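Local atomic coordinates of polysaccharide biosynthesis protein CapD (Bacillus thuringiensis HD-771, PDB entry 6BWC), a protein that binds NADP and UDP-N-acetylglucosamine and probably acts as a short-chain-dehydrogenase-type enzyme at a step of CMP-pseudaminic acid biosynthesis used in flagellin glycosylation. Residues Val10-Gly15 with Tyr81-Ala86; Arg36-Ser41 with Gly64-Tyr69; Asp70-Ala75 with Gln110-Ala115. The protein carries 2 engineered substitutions. One frame throughout, in Å; residues are numbered along the deposited sequence.

Contact 1 of 3, residues Val10-Gly15 with Tyr81-Ala86. With NAP (NADP nicotinamide-adenine-dinucleotide phosphate), chain N.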
loop_
_atom_site.group_PDB
_atom_site.type_symbol
_atom_site.label_atom_id
_atom_site.label_comp_id
_atom_site.label_asym_id
_atom_site.label_seq_id
_atom_site.Cartn_x
_atom_site.Cartn_y
_atom_site.Cartn_z
ATOM N N VAL C 10 3.248 -9.908 -28.283
ATOM C CA VAL C 10 2.866 -8.493 -28.254
ATOM C C VAL C 10 1.753 -8.228 -27.251
ATOM O O VAL C 10 0.748 -8.944 -27.248
ATOM C CB VAL C 10 2.402 -8.031 -29.648
ATOM C CG1 VAL C 10 1.914 -6.579 -29.612
ATOM C CG2 VAL C 10 3.528 -8.227 -30.657
ATOM N N LEU C 11 1.940 -7.191 -26.426
ATOM C CA LEU C 11 0.905 -6.686 -25.515
ATOM C C LEU C 11 0.382 -5.354 -26.050
ATOM O O LEU C 11 1.181 -4.431 -26.278
ATOM C CB LEU C 11 1.479 -6.481 -24.116
ATOM C CG LEU C 11 0.530 -6.084 -22.985
ATOM C CD1 LEU C 11 -0.458 -7.178 -22.600
ATOM C CD2 LEU C 11 1.347 -5.717 -21.760
ATOM N N ILE C 12 -0.938 -5.262 -26.278
ATOM C CA ILE C 12 -1.604 -3.984 -26.560
ATOM C C ILE C 12 -2.413 -3.593 -25.357
ATOM O O ILE C 12 -3.604 -3.927 -25.263
ATOM C CB ILE C 12 -2.559 -4.017 -27.765
ATOM C CG1 ILE C 12 -1.891 -4.639 -28.986
ATOM C CG2 ILE C 12 -2.986 -2.597 -28.103
ATOM C CD1 ILE C 12 -2.855 -4.844 -30.135
ATOM N N ILE C 13 -1.750 -2.879 -24.449
ATOM C CA ILE C 13 -2.374 -2.294 -23.247
ATOM C C ILE C 13 -3.401 -1.256 -23.706
ATOM O O ILE C 13 -3.028 -0.156 -24.129
ATOM C CB ILE C 13 -1.305 -1.660 -22.296
ATOM C CG1 ILE C 13 -0.378 -2.746 -21.715
ATOM C CG2 ILE C 13 -1.944 -0.845 -21.160
ATOM C CD1 ILE C 13 0.789 -2.215 -20.921
ATOM N N GLY C 14 -4.683 -1.633 -23.629
ATOM C CA GLY C 14 -5.807 -0.838 -24.149
ATOM C C GLY C 14 -6.230 -1.250 -25.553
ATOM O O GLY C 14 -6.598 -0.397 -26.365
ATOM N N GLY C 15 -6.204 -2.557 -25.826
ATOM C CA GLY C 15 -6.594 -3.108 -27.125
ATOM C C GLY C 15 -8.086 -3.230 -27.399
ATOM O O GLY C 15 -8.472 -3.616 -28.497
ATOM N N TYR C 81 7.015 -6.760 -27.397
ATOM C CA TYR C 81 6.600 -5.404 -27.841
ATOM C C TYR C 81 5.319 -4.937 -27.154
ATOM O O TYR C 81 4.264 -5.537 -27.322
ATOM C CB TYR C 81 6.436 -5.371 -29.374
ATOM C CG TYR C 81 7.692 -5.753 -30.140
ATOM C CD1 TYR C 81 8.737 -4.871 -30.267
ATOM C CD2 TYR C 81 7.824 -7.010 -30.719
ATOM C CE1 TYR C 81 9.896 -5.223 -30.944
ATOM C CE2 TYR C 81 8.971 -7.373 -31.397
ATOM C CZ TYR C 81 10.009 -6.481 -31.503
ATOM O OH TYR C 81 11.149 -6.848 -32.169
ATOM N N VAL C 82 5.432 -3.857 -26.389
ATOM C CA VAL C 82 4.329 -3.273 -25.603
ATOM C C VAL C 82 3.770 -2.000 -26.296
ATOM O O VAL C 82 4.491 -1.043 -26.523
ATOM C CB VAL C 82 4.809 -2.939 -24.151
ATOM C CG1 VAL C 82 3.708 -2.322 -23.309
ATOM C CG2 VAL C 82 5.305 -4.186 -23.441
ATOM N N PHE C 83 2.485 -2.003 -26.621
ATOM C CA PHE C 83 1.790 -0.781 -27.021
ATOM C C PHE C 83 0.928 -0.247 -25.857
ATOM O O PHE C 83 -0.131 -0.833 -25.557
ATOM C CB PHE C 83 0.871 -1.030 -28.234
ATOM C CG PHE C 83 1.578 -1.429 -29.494
ATOM C CD1 PHE C 83 2.007 -0.467 -30.398
ATOM C CD2 PHE C 83 1.743 -2.785 -29.825
ATOM C CE1 PHE C 83 2.619 -0.834 -31.596
ATOM C CE2 PHE C 83 2.356 -3.157 -31.021
ATOM C CZ PHE C 83 2.795 -2.176 -31.904
ATOM N N HIS C 84 1.367 0.864 -25.244
ATOM C CA HIS C 84 0.638 1.522 -24.137
ATOM C C HIS C 84 -0.383 2.567 -24.673
ATOM O O HIS C 84 -0.112 3.757 -24.815
ATOM C CB HIS C 84 1.643 2.068 -23.097
ATOM C CG HIS C 84 1.051 2.938 -22.015
ATOM N ND1 HIS C 84 -0.245 2.814 -21.556
ATOM C CD2 HIS C 84 1.612 3.930 -21.281
ATOM C CE1 HIS C 84 -0.465 3.711 -20.612
ATOM N NE2 HIS C 84 0.648 4.394 -20.421
ATOM N N VAL C 85 -1.586 2.063 -24.933
ATOM C CA VAL C 85 -2.675 2.790 -25.581
ATOM C C VAL C 85 -3.876 3.101 -24.622
ATOM O O VAL C 85 -4.778 3.899 -24.960
ATOM C CB VAL C 85 -3.131 1.972 -26.808
ATOM C CG1 VAL C 85 -3.945 2.827 -27.774
ATOM C CG2 VAL C 85 -1.917 1.406 -27.531
ATOM N N ALA C 86 -3.886 2.497 -23.421
ATOM C CA ALA C 86 -4.847 2.867 -22.363
ATOM C C ALA C 86 -4.597 4.263 -21.738
ATOM O O ALA C 86 -3.431 4.702 -21.587
ATOM C CB ALA C 86 -4.893 1.794 -21.280
HETATM P PA NAP N . -10.371 4.451 -26.223
HETATM O O1A NAP N . -11.227 3.969 -27.359
HETATM O O2A NAP N . -11.088 5.027 -25.050
HETATM O O5B NAP N . -9.399 3.288 -25.736
HETATM C C5B NAP N . -8.989 3.232 -24.367
HETATM C C4B NAP N . -8.480 1.830 -24.048
HETATM O O4B NAP N . -7.869 1.743 -22.763
HETATM C C3B NAP N . -9.633 0.863 -23.996
HETATM O O3B NAP N . -9.085 -0.373 -24.444
HETATM C C2B NAP N . -10.006 0.853 -22.536
HETATM O O2B NAP N . -10.769 -0.308 -22.277
HETATM C C1B NAP N . -8.628 0.910 -21.877
HETATM N N9A NAP N . -8.467 1.461 -20.488
HETATM C C8A NAP N . -8.946 2.610 -19.928
HETATM N N7A NAP N . -8.535 2.763 -18.623
HETATM C C5A NAP N . -7.769 1.695 -18.339
HETATM C C6A NAP N . -7.011 1.175 -17.174
HETATM N N6A NAP N . -6.967 1.831 -16.005
HETATM N N1A NAP N . -6.344 0.016 -17.303
HETATM C C2A NAP N . -6.349 -0.694 -18.446
HETATM N N3A NAP N . -7.016 -0.297 -19.541
HETATM C C4A NAP N . -7.727 0.858 -19.559
HETATM O O3 NAP N . -9.253 5.511 -26.705
HETATM P PN NAP N . -8.557 5.636 -28.163
HETATM O O1N NAP N . -8.275 4.272 -28.776
HETATM O O2N NAP N . -9.279 6.690 -28.945
HETATM O O5D NAP N . -7.187 6.351 -27.789
HETATM C C5D NAP N . -6.086 5.560 -27.417
HETATM C C4D NAP N . -4.929 6.450 -26.975
HETATM O O4D NAP N . -4.761 7.474 -27.964
HETATM C C3D NAP N . -5.043 7.163 -25.615
HETATM O O3D NAP N . -3.816 6.980 -24.904
HETATM C C2D NAP N . -5.245 8.623 -25.943
HETATM O O2D NAP N . -4.630 9.496 -24.990
HETATM C C1D NAP N . -4.576 8.737 -27.313
HETATM N N1N NAP N . -5.096 9.810 -28.170
HETATM C C2N NAP N . -6.304 9.645 -28.734
HETATM C C3N NAP N . -6.892 10.584 -29.561
HETATM C C7N NAP N . -8.246 10.411 -30.156
HETATM O O7N NAP N . -8.756 11.377 -30.727
HETATM N N7N NAP N . -8.914 9.259 -30.059
HETATM C C4N NAP N . -6.140 11.824 -29.882
HETATM C C5N NAP N . -4.839 11.906 -29.208
HETATM C C6N NAP N . -4.354 10.893 -28.399
HETATM P P2B NAP N . -11.665 -0.449 -20.945
HETATM O O1X NAP N . -12.471 -1.677 -21.325
HETATM O O2X NAP N . -10.699 -0.762 -19.822
HETATM O O3X NAP N . -12.446 0.876 -20.779
#
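Leu11 is hydrogen-bonded through its backbone to two residues of the neighbouring strand: its N donates to Tyr81 O at 3.0 Å, and its O accepts a nearly straight bond (171°) from Phe83 N. This is the pattern of parallel strands, one residue bridging partners two apart. Further on, Ile13 N reaches Phe83 O only weakly, while Ile13 O accepts from Val85 N at 2.8 Å and, weakly, from Ala86 N. Strand side chains alternate between two faces. On one, with Ile12, Val10 CG1, anti to its backbone N (chi1 176°), meets the edge of the Phe83 ring in its plane, 3.7 Å from CE2. On the other, Ile13 CD1 rests on Val82 CG1 at 3.8 Å. Beyond the strand end, Ile12 CG2 lies beside Val85 CG2 and Ile13 CG2 touches Ala86 CB. Beta-branched residues suit such extended, buried strands. These are the central strands of a Rossmann fold, where the strand order reverses and the dinucleotide lies across the C-terminal ends. Here a type II turn runs from Ile12 to Gly15, and Gly14 takes the positive phi (95°) that glycine accepts readily. Ala86 CB packs 3.4 Å from NAP C4A, and Val85 CG1 touches NAP C5D at 3.5 Å. Further out, Ile23 packs on both Ile12 and Phe83, while His84 NE2 is hydrogen-bonded to Thr109 OG1.

Contact 2 of 3, residues Arg36-Ser41 with Gly64-Tyr69; sequences RVFSRS and GDIRNY. With NAP (NADP nicotinamide-adenine-dinucleotide phosphate), chain N.
Gly64 N donates to Ser39 O at 3.0 Å, joining the end of strand 34-39 to the loop that follows strand 59-63. That loop folds into a type I turn from Asp65 to Asn68, with an Asx turn inside it: Arg67 N donates a hydrogen bond to the anti lone pair of Asp65 OD1. Phe38 CG is anti to the backbone N (chi1 -169°). The ring meets the Gly64 backbone, with Phe38 CE2 3.3 Å from Gly64 C, and glycine suits a place where a ring lies so close to the main chain. Arg40 and Asp65 run side by side, their charged planes turned 80° apart. Arg40 NE and Asp65 OD2 stay beyond salt-bridge distance, and both groups hydrogen-bond the cofactor. NAP N7A lies 3.2 Å above the plane of the Arg40 guanidinium, over its centre, and the guanidinium donates from NE to O2X (179°) and from NH2 to O3X. Ser39 OG and Ser41 N both donate hydrogen bonds to O1X, and Arg40 N adds a second to O2X. NAP N6A donates to Asp65 OD1 at 2.9 Å. Ile66 N donates to NAP N1A at 3.1 Å. Arg40 NH1 hydrogen-bonds Arg40 O of a neighbouring subunit. Serine and arginine at the end of the second strand, gripping the 2'-phosphate, and aspartate after the third, reading the adenine amino group, are typical of NADP sites in Rossmann-fold short-chain dehydrogenases.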
loop_
_atom_site.group_PDB
_atom_site.type_symbol
_atom_site.label_atom_id
_atom_site.label_comp_id
_atom_site.label_asym_id
_atom_site.label_seq_id
_atom_site.Cartn_x
_atom_site.Cartn_y
_atom_site.Cartn_z
ATOM N N ARG C 36 -1.530 -10.104 -26.995
ATOM C CA ARG C 36 -2.368 -10.019 -25.816
ATOM C C ARG C 36 -3.166 -8.718 -25.825
ATOM O O ARG C 36 -2.661 -7.681 -26.256
ATOM C CB ARG C 36 -1.491 -10.119 -24.580
ATOM C CG ARG C 36 -0.729 -11.450 -24.506
ATOM C CD ARG C 36 -0.074 -11.699 -23.145
ATOM N NE ARG C 36 0.869 -12.830 -23.173
ATOM C CZ ARG C 36 1.860 -13.028 -22.298
ATOM N NH1 ARG C 36 2.084 -12.182 -21.302
ATOM N NH2 ARG C 36 2.672 -14.061 -22.415
ATOM N N VAL C 37 -4.428 -8.794 -25.398
ATOM C CA VAL C 37 -5.307 -7.620 -25.207
ATOM C C VAL C 37 -5.511 -7.406 -23.692
ATOM O O VAL C 37 -5.950 -8.327 -22.995
ATOM C CB VAL C 37 -6.676 -7.809 -25.908
ATOM C CG1 VAL C 37 -7.653 -6.718 -25.539
ATOM C CG2 VAL C 37 -6.511 -7.789 -27.408
ATOM N N PHE C 38 -5.193 -6.191 -23.215
ATOM C CA PHE C 38 -5.247 -5.808 -21.795
ATOM C C PHE C 38 -6.187 -4.603 -21.592
ATOM O O PHE C 38 -5.858 -3.482 -21.954
ATOM C CB PHE C 38 -3.844 -5.477 -21.312
ATOM C CG PHE C 38 -3.722 -5.312 -19.817
ATOM C CD1 PHE C 38 -3.135 -6.299 -19.047
ATOM C CD2 PHE C 38 -4.158 -4.152 -19.172
ATOM C CE1 PHE C 38 -2.985 -6.130 -17.671
ATOM C CE2 PHE C 38 -4.022 -3.991 -17.795
ATOM C CZ PHE C 38 -3.431 -4.971 -17.046
ATOM N N SER C 39 -7.338 -4.854 -20.987
ATOM C CA SER C 39 -8.428 -3.909 -20.862
ATOM C C SER C 39 -9.081 -4.230 -19.525
ATOM O O SER C 39 -9.004 -5.379 -19.073
ATOM C CB SER C 39 -9.390 -4.129 -22.045
ATOM O OG SER C 39 -10.762 -3.838 -21.775
ATOM N N ARG C 40 -9.722 -3.256 -18.882
ATOM C CA ARG C 40 -10.457 -3.531 -17.636
ATOM C C ARG C 40 -11.799 -4.209 -17.849
ATOM O O ARG C 40 -12.212 -5.008 -17.054
ATOM C CB ARG C 40 -10.744 -2.250 -16.886
ATOM C CG ARG C 40 -9.529 -1.428 -16.537
ATOM C CD ARG C 40 -9.992 -0.059 -16.094
ATOM N NE ARG C 40 -10.681 0.623 -17.186
ATOM C CZ ARG C 40 -11.283 1.807 -17.101
ATOM N NH1 ARG C 40 -11.278 2.494 -15.958
ATOM N NH2 ARG C 40 -11.890 2.305 -18.186
ATOM N N SER C 41 -12.485 -3.850 -18.918
ATOM C CA SER C 41 -13.909 -4.134 -19.052
ATOM C C SER C 41 -14.181 -5.479 -19.763
ATOM O O SER C 41 -13.873 -5.631 -20.951
ATOM C CB SER C 41 -14.568 -2.969 -19.792
ATOM O OG SER C 41 -15.935 -2.861 -19.472
ATOM N N GLY C 64 -7.654 -6.615 -16.698
ATOM C CA GLY C 64 -6.612 -5.977 -15.891
ATOM C C GLY C 64 -6.699 -4.461 -15.873
ATOM O O GLY C 64 -7.419 -3.855 -16.696
ATOM N N ASP C 65 -5.976 -3.847 -14.927
ATOM C CA ASP C 65 -5.914 -2.400 -14.826
ATOM C C ASP C 65 -4.486 -1.912 -14.674
ATOM O O ASP C 65 -3.805 -2.344 -13.774
ATOM C CB ASP C 65 -6.750 -1.962 -13.648
ATOM C CG ASP C 65 -6.970 -0.471 -13.600
ATOM O OD1 ASP C 65 -5.989 0.303 -13.695
ATOM O OD2 ASP C 65 -8.135 -0.063 -13.440
ATOM N N ILE C 66 -4.063 -0.974 -15.532
ATOM C CA ILE C 66 -2.699 -0.356 -15.473
ATOM C C ILE C 66 -2.352 0.415 -14.181
ATOM O O ILE C 66 -1.183 0.750 -13.967
ATOM C CB ILE C 66 -2.268 0.470 -16.761
ATOM C CG1 ILE C 66 -3.317 1.403 -17.371
ATOM C CG2 ILE C 66 -1.939 -0.456 -17.908
ATOM C CD1 ILE C 66 -3.440 2.711 -16.674
ATOM N N ARG C 67 -3.348 0.673 -13.322
ATOM C CA ARG C 67 -3.119 1.174 -11.959
ATOM C C ARG C 67 -2.519 0.051 -11.059
ATOM O O ARG C 67 -1.845 0.329 -10.065
ATOM C CB ARG C 67 -4.427 1.723 -11.371
ATOM C CG ARG C 67 -5.066 2.891 -12.153
ATOM C CD ARG C 67 -6.484 3.247 -11.669
ATOM N NE ARG C 67 -7.100 4.390 -12.381
ATOM C CZ ARG C 67 -8.234 5.020 -12.004
ATOM N NH1 ARG C 67 -8.895 4.641 -10.909
ATOM N NH2 ARG C 67 -8.709 6.047 -12.711
ATOM N N ASN C 68 -2.757 -1.208 -11.443
ATOM C CA ASN C 68 -2.225 -2.399 -10.779
ATOM C C ASN C 68 -0.860 -2.815 -11.346
ATOM O O ASN C 68 -0.818 -3.416 -12.409
ATOM C CB ASN C 68 -3.240 -3.555 -10.964
ATOM C CG ASN C 68 -3.166 -4.601 -9.872
ATOM O OD1 ASN C 68 -2.153 -4.768 -9.200
ATOM N ND2 ASN C 68 -4.253 -5.308 -9.690
ATOM N N TYR C 69 0.246 -2.522 -10.654
ATOM C CA TYR C 69 1.562 -2.898 -11.183
ATOM C C TYR C 69 1.700 -4.421 -11.403
ATOM O O TYR C 69 1.979 -4.868 -12.510
ATOM C CB TYR C 69 2.727 -2.397 -10.316
ATOM C CG TYR C 69 4.048 -2.975 -10.791
ATOM C CD1 TYR C 69 4.751 -2.407 -11.868
ATOM C CD2 TYR C 69 4.563 -4.137 -10.209
ATOM C CE1 TYR C 69 5.936 -2.981 -12.329
ATOM C CE2 TYR C 69 5.751 -4.722 -10.658
ATOM C CZ TYR C 69 6.437 -4.153 -11.718
ATOM O OH TYR C 69 7.611 -4.767 -12.121
HETATM P PA NAP N . -10.371 4.451 -26.223
HETATM O O1A NAP N . -11.227 3.969 -27.359
HETATM O O2A NAP N . -11.088 5.027 -25.050
HETATM O O5B NAP N . -9.399 3.288 -25.736
HETATM C C5B NAP N . -8.989 3.232 -24.367
HETATM C C4B NAP N . -8.480 1.830 -24.048
HETATM O O4B NAP N . -7.869 1.743 -22.763
HETATM C C3B NAP N . -9.633 0.863 -23.996
HETATM O O3B NAP N . -9.085 -0.373 -24.444
HETATM C C2B NAP N . -10.006 0.853 -22.536
HETATM O O2B NAP N . -10.769 -0.308 -22.277
HETATM C C1B NAP N . -8.628 0.910 -21.877
HETATM N N9A NAP N . -8.467 1.461 -20.488
HETATM C C8A NAP N . -8.946 2.610 -19.928
HETATM N N7A NAP N . -8.535 2.763 -18.623
HETATM C C5A NAP N . -7.769 1.695 -18.339
HETATM C C6A NAP N . -7.011 1.175 -17.174
HETATM N N6A NAP N . -6.967 1.831 -16.005
HETATM N N1A NAP N . -6.344 0.016 -17.303
HETATM C C2A NAP N . -6.349 -0.694 -18.446
HETATM N N3A NAP N . -7.016 -0.297 -19.541
HETATM C C4A NAP N . -7.727 0.858 -19.559
HETATM O O3 NAP N . -9.253 5.511 -26.705
HETATM P PN NAP N . -8.557 5.636 -28.163
HETATM O O1N NAP N . -8.275 4.272 -28.776
HETATM O O2N NAP N . -9.279 6.690 -28.945
HETATM O O5D NAP N . -7.187 6.351 -27.789
HETATM C C5D NAP N . -6.086 5.560 -27.417
HETATM C C4D NAP N . -4.929 6.450 -26.975
HETATM O O4D NAP N . -4.761 7.474 -27.964
HETATM C C3D NAP N . -5.043 7.163 -25.615
HETATM O O3D NAP N . -3.816 6.980 -24.904
HETATM C C2D NAP N . -5.245 8.623 -25.943
HETATM O O2D NAP N . -4.630 9.496 -24.990
HETATM C C1D NAP N . -4.576 8.737 -27.313
HETATM N N1N NAP N . -5.096 9.810 -28.170
HETATM C C2N NAP N . -6.304 9.645 -28.734
HETATM C C3N NAP N . -6.892 10.584 -29.561
HETATM C C7N NAP N . -8.246 10.411 -30.156
HETATM O O7N NAP N . -8.756 11.377 -30.727
HETATM N N7N NAP N . -8.914 9.259 -30.059
HETATM C C4N NAP N . -6.140 11.824 -29.882
HETATM C C5N NAP N . -4.839 11.906 -29.208
HETATM C C6N NAP N . -4.354 10.893 -28.399
HETATM P P2B NAP N . -11.665 -0.449 -20.945
HETATM O O1X NAP N . -12.471 -1.677 -21.325
HETATM O O2X NAP N . -10.699 -0.762 -19.822
HETATM O O3X NAP N . -12.446 0.876 -20.779
#

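Contact 3 of 3, residues Asp70-Ala75 with Gln110-Ala115; sequences DRVFSA and QNVIKA
Val72 and Ala115 make the main apolar contact between these two helices. Val72 CG1, anti to its backbone N (chi1 169°), sits 3.7 Å from Ala115 CB and also reaches Val112 CG2 at 4.4 Å and the backbone oxygen of Asn111 at 4.0 Å. The single methyl of Ala115 also lies 4.2 Å from Phe73 CA. Alanine's small size lets the backbones draw near, with the CA atoms of Phe73 and Ala115 only 5.1 Å apart. The helix axes come within 9.1 Å and cross at -46°. Both helices pack on the same face of the Rossmann sheet: helix 69-75 forms part of the crossover from strand 59-63 to strand 81-84, and helix 98-118 of the one from strand 81-84 to strand 123-129. No hydrogen bond passes between the two segments. Buried Asn111 donates through ND2 to Ile66 O in the loop before helix 69-75, and Phe73 O accepts from Gln119 NE2. Asp70 OD2 forms a salt bridge with Lys114 NZ of a neighbouring subunit, and the Lys114 of this chain makes a cation-pi contact with Tyr69.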
loop_
_atom_site.group_PDB
_atom_site.type_symbol
_atom_site.label_atom_id
_atom_site.label_comp_id
_atom_site.label_asym_id
_atom_site.label_seq_id
_atom_site.Cartn_x
_atom_site.Cartn_y
_atom_site.Cartn_z
ATOM N N ASP C 70 1.520 -5.190 -10.326
ATOM C CA ASP C 70 1.535 -6.672 -10.337
ATOM C C ASP C 70 0.821 -7.357 -11.497
ATOM O O ASP C 70 1.233 -8.439 -11.903
ATOM C CB ASP C 70 0.837 -7.198 -9.078
ATOM C CG ASP C 70 1.682 -7.100 -7.824
ATOM O OD1 ASP C 70 2.787 -6.526 -7.871
ATOM O OD2 ASP C 70 1.203 -7.617 -6.792
ATOM N N ARG C 71 -0.286 -6.783 -11.961
ATOM C CA ARG C 71 -1.025 -7.337 -13.093
ATOM C C ARG C 71 -0.481 -6.880 -14.450
ATOM O O ARG C 71 -0.514 -7.605 -15.441
ATOM C CB ARG C 71 -2.485 -6.954 -12.977
ATOM C CG ARG C 71 -3.362 -7.452 -14.111
ATOM C CD ARG C 71 -3.200 -8.941 -14.385
ATOM N NE ARG C 71 -4.433 -9.505 -14.919
ATOM C CZ ARG C 71 -4.542 -10.682 -15.530
ATOM N NH1 ARG C 71 -3.486 -11.463 -15.746
ATOM N NH2 ARG C 71 -5.748 -11.075 -15.947
ATOM N N VAL C 72 -0.006 -5.647 -14.490
ATOM C CA VAL C 72 0.763 -5.151 -15.626
ATOM C C VAL C 72 2.010 -6.018 -15.794
ATOM O O VAL C 72 2.389 -6.359 -16.906
ATOM C CB VAL C 72 1.083 -3.648 -15.439
ATOM C CG1 VAL C 72 2.100 -3.152 -16.443
ATOM C CG2 VAL C 72 -0.196 -2.863 -15.622
ATOM N N PHE C 73 2.614 -6.377 -14.669
ATOM C CA PHE C 73 3.779 -7.238 -14.626
ATOM C C PHE C 73 3.576 -8.566 -15.350
ATOM O O PHE C 73 4.341 -8.893 -16.270
ATOM C CB PHE C 73 4.168 -7.520 -13.171
ATOM C CG PHE C 73 5.437 -8.271 -13.043
ATOM C CD1 PHE C 73 6.650 -7.629 -13.295
ATOM C CD2 PHE C 73 5.426 -9.635 -12.719
ATOM C CE1 PHE C 73 7.841 -8.329 -13.205
ATOM C CE2 PHE C 73 6.613 -10.339 -12.619
ATOM C CZ PHE C 73 7.824 -9.685 -12.870
ATOM N N SER C 74 2.552 -9.316 -14.932
ATOM C CA SER C 74 2.325 -10.671 -15.445
ATOM C C SER C 74 1.773 -10.713 -16.845
ATOM O O SER C 74 1.915 -11.725 -17.510
ATOM C CB SER C 74 1.381 -11.451 -14.534
ATOM O OG SER C 74 0.191 -10.714 -14.281
ATOM N N ALA C 75 1.101 -9.651 -17.274
ATOM C CA ALA C 75 0.704 -9.494 -18.667
ATOM C C ALA C 75 1.901 -9.320 -19.553
ATOM O O ALA C 75 1.859 -9.750 -20.681
ATOM C CB ALA C 75 -0.202 -8.296 -18.829
ATOM N N GLN C 110 3.836 4.899 -15.303
ATOM C CA GLN C 110 4.994 4.393 -14.540
ATOM C C GLN C 110 4.978 2.916 -14.330
ATOM O O GLN C 110 6.011 2.280 -14.459
ATOM C CB GLN C 110 5.136 5.035 -13.174
ATOM C CG GLN C 110 5.939 6.300 -13.276
ATOM C CD GLN C 110 7.416 6.045 -13.462
ATOM O OE1 GLN C 110 8.087 5.603 -12.522
ATOM N NE2 GLN C 110 7.945 6.373 -14.661
ATOM N N ASN C 111 3.819 2.374 -13.984
ATOM C CA ASN C 111 3.699 0.934 -13.857
ATOM C C ASN C 111 4.160 0.233 -15.150
ATOM O O ASN C 111 4.950 -0.699 -15.064
ATOM C CB ASN C 111 2.278 0.510 -13.438
ATOM C CG ASN C 111 1.958 0.859 -11.990
ATOM O OD1 ASN C 111 2.873 0.979 -11.144
ATOM N ND2 ASN C 111 0.642 1.030 -11.688
ATOM N N VAL C 112 3.723 0.704 -16.324
ATOM C CA VAL C 112 4.204 0.152 -17.589
ATOM C C VAL C 112 5.750 0.176 -17.656
ATOM O O VAL C 112 6.398 -0.860 -17.871
ATOM C CB VAL C 112 3.572 0.892 -18.793
ATOM C CG1 VAL C 112 4.297 0.616 -20.106
ATOM C CG2 VAL C 112 2.117 0.495 -18.925
ATOM N N ILE C 113 6.321 1.356 -17.444
ATOM C CA ILE C 113 7.763 1.575 -17.570
ATOM C C ILE C 113 8.571 0.630 -16.665
ATOM O O ILE C 113 9.503 -0.061 -17.117
ATOM C CB ILE C 113 8.100 3.068 -17.285
ATOM C CG1 ILE C 113 7.580 3.924 -18.458
ATOM C CG2 ILE C 113 9.607 3.282 -17.100
ATOM C CD1 ILE C 113 7.457 5.410 -18.199
ATOM N N LYS C 114 8.184 0.616 -15.392
ATOM C CA LYS C 114 8.772 -0.227 -14.363
ATOM C C LYS C 114 8.636 -1.728 -14.692
ATOM O O LYS C 114 9.589 -2.492 -14.567
ATOM C CB LYS C 114 8.051 0.099 -13.060
ATOM C CG LYS C 114 8.656 -0.475 -11.797
ATOM C CD LYS C 114 7.730 -0.253 -10.581
ATOM C CE LYS C 114 7.908 -1.356 -9.501
ATOM N NZ LYS C 114 6.631 -1.721 -8.795
ATOM N N ALA C 115 7.441 -2.130 -15.116
ATOM C CA ALA C 115 7.141 -3.513 -15.474
ATOM C C ALA C 115 7.874 -3.988 -16.732
ATOM O O ALA C 115 8.249 -5.177 -16.842
ATOM C CB ALA C 115 5.647 -3.681 -15.687
#

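From the N terminus, strand 9-13 opens contact 1, which closes only when strand 81-84 lies beside it. Contact 2 is nested within that loop: its first segment runs along strand 34-39 and past its end, and the loop after strand 59-63 completes it. Contact 3 opens next, on helix 69-75, still inside the loop of contact 1, and closes beyond it on helix 98-118, so these two cross, whereas contacts 2 and 3 follow in series. Backbone hydrogen bonds, Val10 O with Arg36 N and Gly14 N with Phe38 O, join contacts 1 and 2 in one sheet, and both touch NADP. Leu11 CD1 against Ala75 CB and Ile13 CD1 against Val112 CG2 seat the helices of contact 3 on that sheet.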